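Local coordinates for protein lysine cyclodeaminase (Streptomyces pristinaespiralis, PDB 5YU3) that catalyses the NAD-dependent cyclodeamination of L-lysine to L-pipecolic acid, and probably acts in the same way on L-ornithine to give proline, at residues 38-43 with 282-287; 152-157 with 161-166. One frame throughout, in Å; residues are numbered along the deposited sequence.

Contact 1 of 2, residues 38-43 with 282-287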
loop_
_atom_site.group_PDB
_atom_site.type_symbol
_atom_site.label_atom_id
_atom_site.label_comp_id
_atom_site.label_asym_id
_atom_site.label_seq_id
_atom_site.Cartn_x
_atom_site.Cartn_y
_atom_site.Cartn_z
ATOM N N ILE A 38 -20.736 4.393 10.262
ATOM C CA ILE A 38 -19.601 4.719 11.122
ATOM C C ILE A 38 -20.081 5.487 12.348
ATOM O O ILE A 38 -19.676 5.196 13.481
ATOM C CB ILE A 38 -18.539 5.512 10.337
ATOM C CG1 ILE A 38 -17.887 4.630 9.266
ATOM C CG2 ILE A 38 -17.475 6.079 11.269
ATOM C CD1 ILE A 38 -16.773 5.326 8.505
ATOM N N GLY A 39 -20.967 6.466 12.144
ATOM C CA GLY A 39 -21.451 7.260 13.262
ATOM C C GLY A 39 -22.208 6.445 14.293
ATOM O O GLY A 39 -22.212 6.788 15.480
ATOM N N ARG A 40 -22.850 5.362 13.866
ATOM C CA ARG A 40 -23.561 4.472 14.776
ATOM C C ARG A 40 -22.668 3.387 15.363
ATOM O O ARG A 40 -23.161 2.525 16.102
ATOM C CB ARG A 40 -24.747 3.822 14.063
ATOM C CG ARG A 40 -25.879 4.793 13.780
ATOM C CD ARG A 40 -27.123 4.059 13.363
ATOM N NE ARG A 40 -26.936 3.390 12.084
ATOM C CZ ARG A 40 -27.272 3.919 10.913
ATOM N NH1 ARG A 40 -27.812 5.128 10.863
ATOM N NH2 ARG A 40 -27.072 3.238 9.791
ATOM N N GLY A 41 -21.379 3.398 15.047
ATOM C CA GLY A 41 -20.479 2.384 15.562
ATOM C C GLY A 41 -20.603 1.027 14.913
ATOM O O GLY A 41 -20.028 0.061 15.426
ATOM N N GLU A 42 -21.344 0.916 13.804
ATOM C CA GLU A 42 -21.446 -0.339 13.070
ATOM C C GLU A 42 -20.259 -0.572 12.147
ATOM O O GLU A 42 -20.010 -1.716 11.752
ATOM C CB GLU A 42 -22.738 -0.370 12.251
ATOM C CG GLU A 42 -23.997 -0.266 13.090
ATOM C CD GLU A 42 -25.213 0.119 12.280
ATOM O OE1 GLU A 42 -25.071 0.360 11.065
ATOM O OE2 GLU A 42 -26.315 0.183 12.861
ATOM N N ARG A 43 -19.554 0.493 11.771
ATOM C CA ARG A 43 -18.336 0.427 10.982
ATOM C C ARG A 43 -17.347 1.405 11.594
ATOM O O ARG A 43 -17.681 2.164 12.505
ATOM C CB ARG A 43 -18.590 0.758 9.507
ATOM C CG ARG A 43 -19.328 -0.320 8.748
ATOM C CD ARG A 43 -19.559 0.083 7.308
ATOM N NE ARG A 43 -20.622 -0.719 6.715
ATOM C CZ ARG A 43 -20.423 -1.882 6.108
ATOM N NH1 ARG A 43 -19.198 -2.368 6.006
ATOM N NH2 ARG A 43 -21.444 -2.559 5.600
ATOM N N LEU A 282 -22.319 13.548 12.334
ATOM C CA LEU A 282 -23.394 14.367 11.780
ATOM C C LEU A 282 -24.362 13.523 10.958
ATOM O O LEU A 282 -25.583 13.730 11.008
ATOM C CB LEU A 282 -22.818 15.493 10.921
ATOM C CG LEU A 282 -21.792 16.467 11.521
ATOM C CD1 LEU A 282 -21.605 17.660 10.607
ATOM C CD2 LEU A 282 -22.211 16.900 12.896
ATOM N N CYS A 283 -23.837 12.548 10.211
ATOM C CA CYS A 283 -24.706 11.706 9.388
ATOM C C CYS A 283 -25.579 10.796 10.245
ATOM O O CYS A 283 -26.743 10.548 9.909
ATOM C CB CYS A 283 -23.866 10.876 8.415
ATOM S SG CYS A 283 -23.090 11.840 7.118
ATOM N N ALA A 284 -25.041 10.279 11.352
ATOM C CA ALA A 284 -25.824 9.376 12.181
ATOM C C ALA A 284 -26.791 10.123 13.091
ATOM O O ALA A 284 -27.868 9.605 13.406
ATOM C CB ALA A 284 -24.901 8.485 13.015
ATOM N N ASP A 285 -26.436 11.328 13.526
ATOM C CA ASP A 285 -27.242 12.065 14.497
ATOM C C ASP A 285 -27.205 13.538 14.119
ATOM O O ASP A 285 -26.280 14.265 14.514
ATOM C CB ASP A 285 -26.742 11.838 15.925
ATOM C CG ASP A 285 -27.644 12.490 16.966
ATOM O OD1 ASP A 285 -28.480 13.323 16.564
ATOM O OD2 ASP A 285 -27.520 12.181 18.175
ATOM N N PRO A 286 -28.201 14.022 13.370
ATOM C CA PRO A 286 -28.173 15.420 12.902
ATOM C C PRO A 286 -28.318 16.475 13.998
ATOM O O PRO A 286 -28.209 17.668 13.686
ATOM C CB PRO A 286 -29.349 15.478 11.922
ATOM C CG PRO A 286 -30.187 14.140 12.260
ATOM C CD PRO A 286 -29.306 13.269 12.664
ATOM N N ALA A 287 -28.565 16.086 15.255
ATOM C CA ALA A 287 -28.595 17.062 16.343
ATOM C C ALA A 287 -27.350 17.944 16.345
ATOM O O ALA A 287 -27.423 19.144 16.644
ATOM C CB ALA A 287 -28.726 16.341 17.685
HETATM O O HOH W 1 -28.483 7.063 13.126
#

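Contact 2 of 2, residues 152-157 with 161-166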
loop_
_atom_site.group_PDB
_atom_site.type_symbol
_atom_site.label_atom_id
_atom_site.label_comp_id
_atom_site.label_asym_id
_atom_site.label_seq_id
_atom_site.Cartn_x
_atom_site.Cartn_y
_atom_site.Cartn_z
ATOM N N THR A 152 -15.781 17.871 -10.258
ATOM C CA THR A 152 -16.751 17.053 -9.543
ATOM C C THR A 152 -17.292 17.738 -8.294
ATOM O O THR A 152 -18.371 17.359 -7.830
ATOM C CB THR A 152 -16.163 15.688 -9.170
ATOM O OG1 THR A 152 -14.878 15.866 -8.571
ATOM C CG2 THR A 152 -16.029 14.797 -10.428
ATOM N N GLN A 153 -16.578 18.732 -7.744
ATOM C CA GLN A 153 -17.175 19.562 -6.701
ATOM C C GLN A 153 -18.416 20.261 -7.237
ATOM O O GLN A 153 -19.495 20.183 -6.638
ATOM C CB GLN A 153 -16.165 20.596 -6.182
ATOM C CG GLN A 153 -14.968 20.008 -5.415
ATOM C CD GLN A 153 -15.380 19.371 -4.107
ATOM O OE1 GLN A 153 -16.021 20.011 -3.266
ATOM N NE2 GLN A 153 -15.031 18.092 -3.930
ATOM N N LEU A 154 -18.277 20.945 -8.376
ATOM C CA LEU A 154 -19.423 21.618 -8.984
ATOM C C LEU A 154 -20.513 20.613 -9.349
ATOM O O LEU A 154 -21.693 20.828 -9.052
ATOM C CB LEU A 154 -18.975 22.405 -10.216
ATOM C CG LEU A 154 -20.140 22.875 -11.101
ATOM C CD1 LEU A 154 -21.081 23.769 -10.309
ATOM C CD2 LEU A 154 -19.625 23.607 -12.305
ATOM N N HIS A 155 -20.133 19.478 -9.939
ATOM C CA HIS A 155 -21.141 18.522 -10.378
ATOM C C HIS A 155 -21.927 17.968 -9.195
ATOM O O HIS A 155 -23.161 18.029 -9.173
ATOM C CB HIS A 155 -20.486 17.393 -11.179
ATOM C CG HIS A 155 -21.464 16.365 -11.649
ATOM N ND1 HIS A 155 -21.150 15.027 -11.765
ATOM C CD2 HIS A 155 -22.760 16.485 -12.026
ATOM C CE1 HIS A 155 -22.211 14.369 -12.202
ATOM N NE2 HIS A 155 -23.202 15.230 -12.364
ATOM N N ALA A 156 -21.224 17.441 -8.181
ATOM C CA ALA A 156 -21.915 16.871 -7.024
ATOM C C ALA A 156 -22.789 17.908 -6.321
ATOM O O ALA A 156 -23.935 17.626 -5.957
ATOM C CB ALA A 156 -20.902 16.286 -6.037
ATOM N N LEU A 157 -22.251 19.107 -6.084
ATOM C CA LEU A 157 -23.034 20.104 -5.359
ATOM C C LEU A 157 -24.264 20.525 -6.151
ATOM O O LEU A 157 -25.320 20.780 -5.560
ATOM C CB LEU A 157 -22.165 21.317 -5.014
ATOM C CG LEU A 157 -21.080 20.960 -3.993
ATOM C CD1 LEU A 157 -20.058 22.087 -3.869
ATOM C CD2 LEU A 157 -21.698 20.614 -2.645
ATOM N N LEU A 161 -27.920 20.889 -4.294
ATOM C CA LEU A 161 -28.306 22.264 -4.023
ATOM C C LEU A 161 -28.795 22.939 -5.297
ATOM O O LEU A 161 -28.330 22.618 -6.396
ATOM C CB LEU A 161 -27.132 23.075 -3.449
ATOM C CG LEU A 161 -26.559 22.614 -2.109
ATOM C CD1 LEU A 161 -25.236 23.325 -1.842
ATOM C CD2 LEU A 161 -27.587 22.820 -0.981
ATOM N N PRO A 162 -29.718 23.899 -5.177
ATOM C CA PRO A 162 -30.287 24.567 -6.362
ATOM C C PRO A 162 -29.374 25.647 -6.931
ATOM O O PRO A 162 -29.748 26.822 -7.060
ATOM C CB PRO A 162 -31.604 25.123 -5.815
ATOM C CG PRO A 162 -31.206 25.404 -4.286
ATOM C CD PRO A 162 -30.383 24.443 -3.937
ATOM N N LEU A 163 -28.161 25.243 -7.299
ATOM C CA LEU A 163 -27.144 26.184 -7.740
ATOM C C LEU A 163 -27.521 26.794 -9.080
ATOM O O LEU A 163 -27.904 26.085 -10.016
ATOM C CB LEU A 163 -25.785 25.495 -7.857
ATOM C CG LEU A 163 -25.180 24.930 -6.572
ATOM C CD1 LEU A 163 -23.789 24.392 -6.859
ATOM C CD2 LEU A 163 -25.117 25.989 -5.472
ATOM N N GLN A 164 -27.404 28.117 -9.169
ATOM C CA GLN A 164 -27.642 28.823 -10.415
ATOM C C GLN A 164 -26.380 29.392 -11.038
ATOM O O GLN A 164 -26.362 29.632 -12.249
ATOM C CB GLN A 164 -28.653 29.957 -10.202
ATOM C CG GLN A 164 -30.048 29.450 -9.871
ATOM C CD GLN A 164 -30.832 29.085 -11.120
ATOM O OE1 GLN A 164 -31.789 28.307 -11.063
ATOM N NE2 GLN A 164 -30.427 29.646 -12.262
ATOM N N ARG A 165 -25.324 29.602 -10.259
ATOM C CA ARG A 165 -24.102 30.138 -10.831
ATOM C C ARG A 165 -22.916 29.714 -9.987
ATOM O O ARG A 165 -23.049 29.383 -8.805
ATOM C CB ARG A 165 -24.153 31.667 -10.958
ATOM C CG ARG A 165 -24.120 32.386 -9.641
ATOM C CD ARG A 165 -24.066 33.892 -9.851
ATOM N NE ARG A 165 -24.028 34.608 -8.580
ATOM C CZ ARG A 165 -23.599 35.859 -8.445
ATOM N NH1 ARG A 165 -23.163 36.530 -9.505
ATOM N NH2 ARG A 165 -23.593 36.430 -7.249
ATOM N N ALA A 166 -21.754 29.711 -10.627
ATOM C CA ALA A 166 -20.483 29.408 -9.981
ATOM C C ALA A 166 -19.516 30.543 -10.275
ATOM O O ALA A 166 -19.276 30.869 -11.446
ATOM C CB ALA A 166 -19.919 28.066 -10.473
#

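Contact 1 of 2, residues 38-43 with 282-287
Two helix C-termini meet at the surface here, Gly-39 at the end of helix 20-39 and Ala-284 at the end of helix 279-284. Their CA atoms are 5.0 Å apart. The methyl of Ala-284 points at the other helix end and lies on bare backbone: Ala-284 CB is 3.6 Å from Gly-39 C. Gly-39 has no side chain, and the methyl rests against its CA and C atoms. Arg-40 adds its aliphatic base, with CG 3.9 Å from Ala-284 CB. Helix 20-39 ends in a Schellman motif, in which Gly-41 takes a positive phi (75°) and Gly-41 N bonds back to Ile-38 O. No direct hydrogen bond joins the segments. A water bridges them instead, donating to Ala-284 O at 2.6 Å and accepting from Arg-40 NH1 at 3.1 Å. The Arg-40 chain bends at chi3 (-66°), and both the water and the Glu-42 carboxylate lie at the edge of its guanidinium, in plane. Arg-40 NE makes a salt bridge to Glu-42 OE2 at 3.4 Å; as a hydrogen bond it is weak. Beyond Ala-284, Asp-285 OD1 accepts from Ala-287 N in an Asx turn. One residue before Ala-284, Cys-283 packs on Leu-35 and Val-128.

Contact 2 of 2, residues 152-157 with 161-166
Leu-157 and Leu-161 are joined by the one hydrogen bond of this contact. Leu-161 N donates to Leu-157 O at 2.9 Å. The amide sits nearly on the line of the C=O bond (170°), but the N-H is bent, at 140°. This bond continues the helical i to i+4 pattern past the end of helix 148-160. Leu-161 also sets its CB 3.6 Å from Leu-157 O, beside the same carbonyl. An inverse gamma turn centred on Pro-162 then turns the chain sharply, with a weak bond from Leu-163 N to Leu-161 O.

The rest is apolar packing. With CG anti to its own carbonyl carbon (chi1 -63°), Leu-163 extends CD1 to the helix, 3.9 Å from Leu-157 CB. The same methyl, Leu-163 CD1, is 4.4 Å from Leu-154 CD1, so it meets two residues one helical turn apart. Leu-154 CD1 also lies 4.5 Å from Ala-166 CB, a looser touch on the incoming strand. Leu-141 of strand 140-144 packs against Leu-154, Leu-157 and Leu-163. On another side of the helix, His-155 ND1 is hydrogen-bonded to Tyr-341 OH of the second subunit.

Strand 140-144, helix 148-160 and strand 165-169 form a beta-alpha-beta unit, consistent with the first unit of a Rossmann-type NAD-binding domain.

How the contacts relate
The centres of the two contacts lie 26 Å apart, and their nearest atoms are about 13 Å apart, so they do not touch. Contact 1 joins residues far apart in sequence, and both segments of contact 2 fall between them along the chain. Contact 2 is local and buried; it joins helix 148-160 to strand 165-169 of the seven-stranded parallel sheet. Contact 1 lies at the surface. Helix 20-39 links the two regions: its C-terminal end takes part in contact 1, while Met-24, nearer its start, packs on Thr-152, His-155 and Ala-156. This one helix therefore runs from the beta-alpha-beta unit, probably part of the NAD-binding domain, to the surface, where it meets helix 279-284.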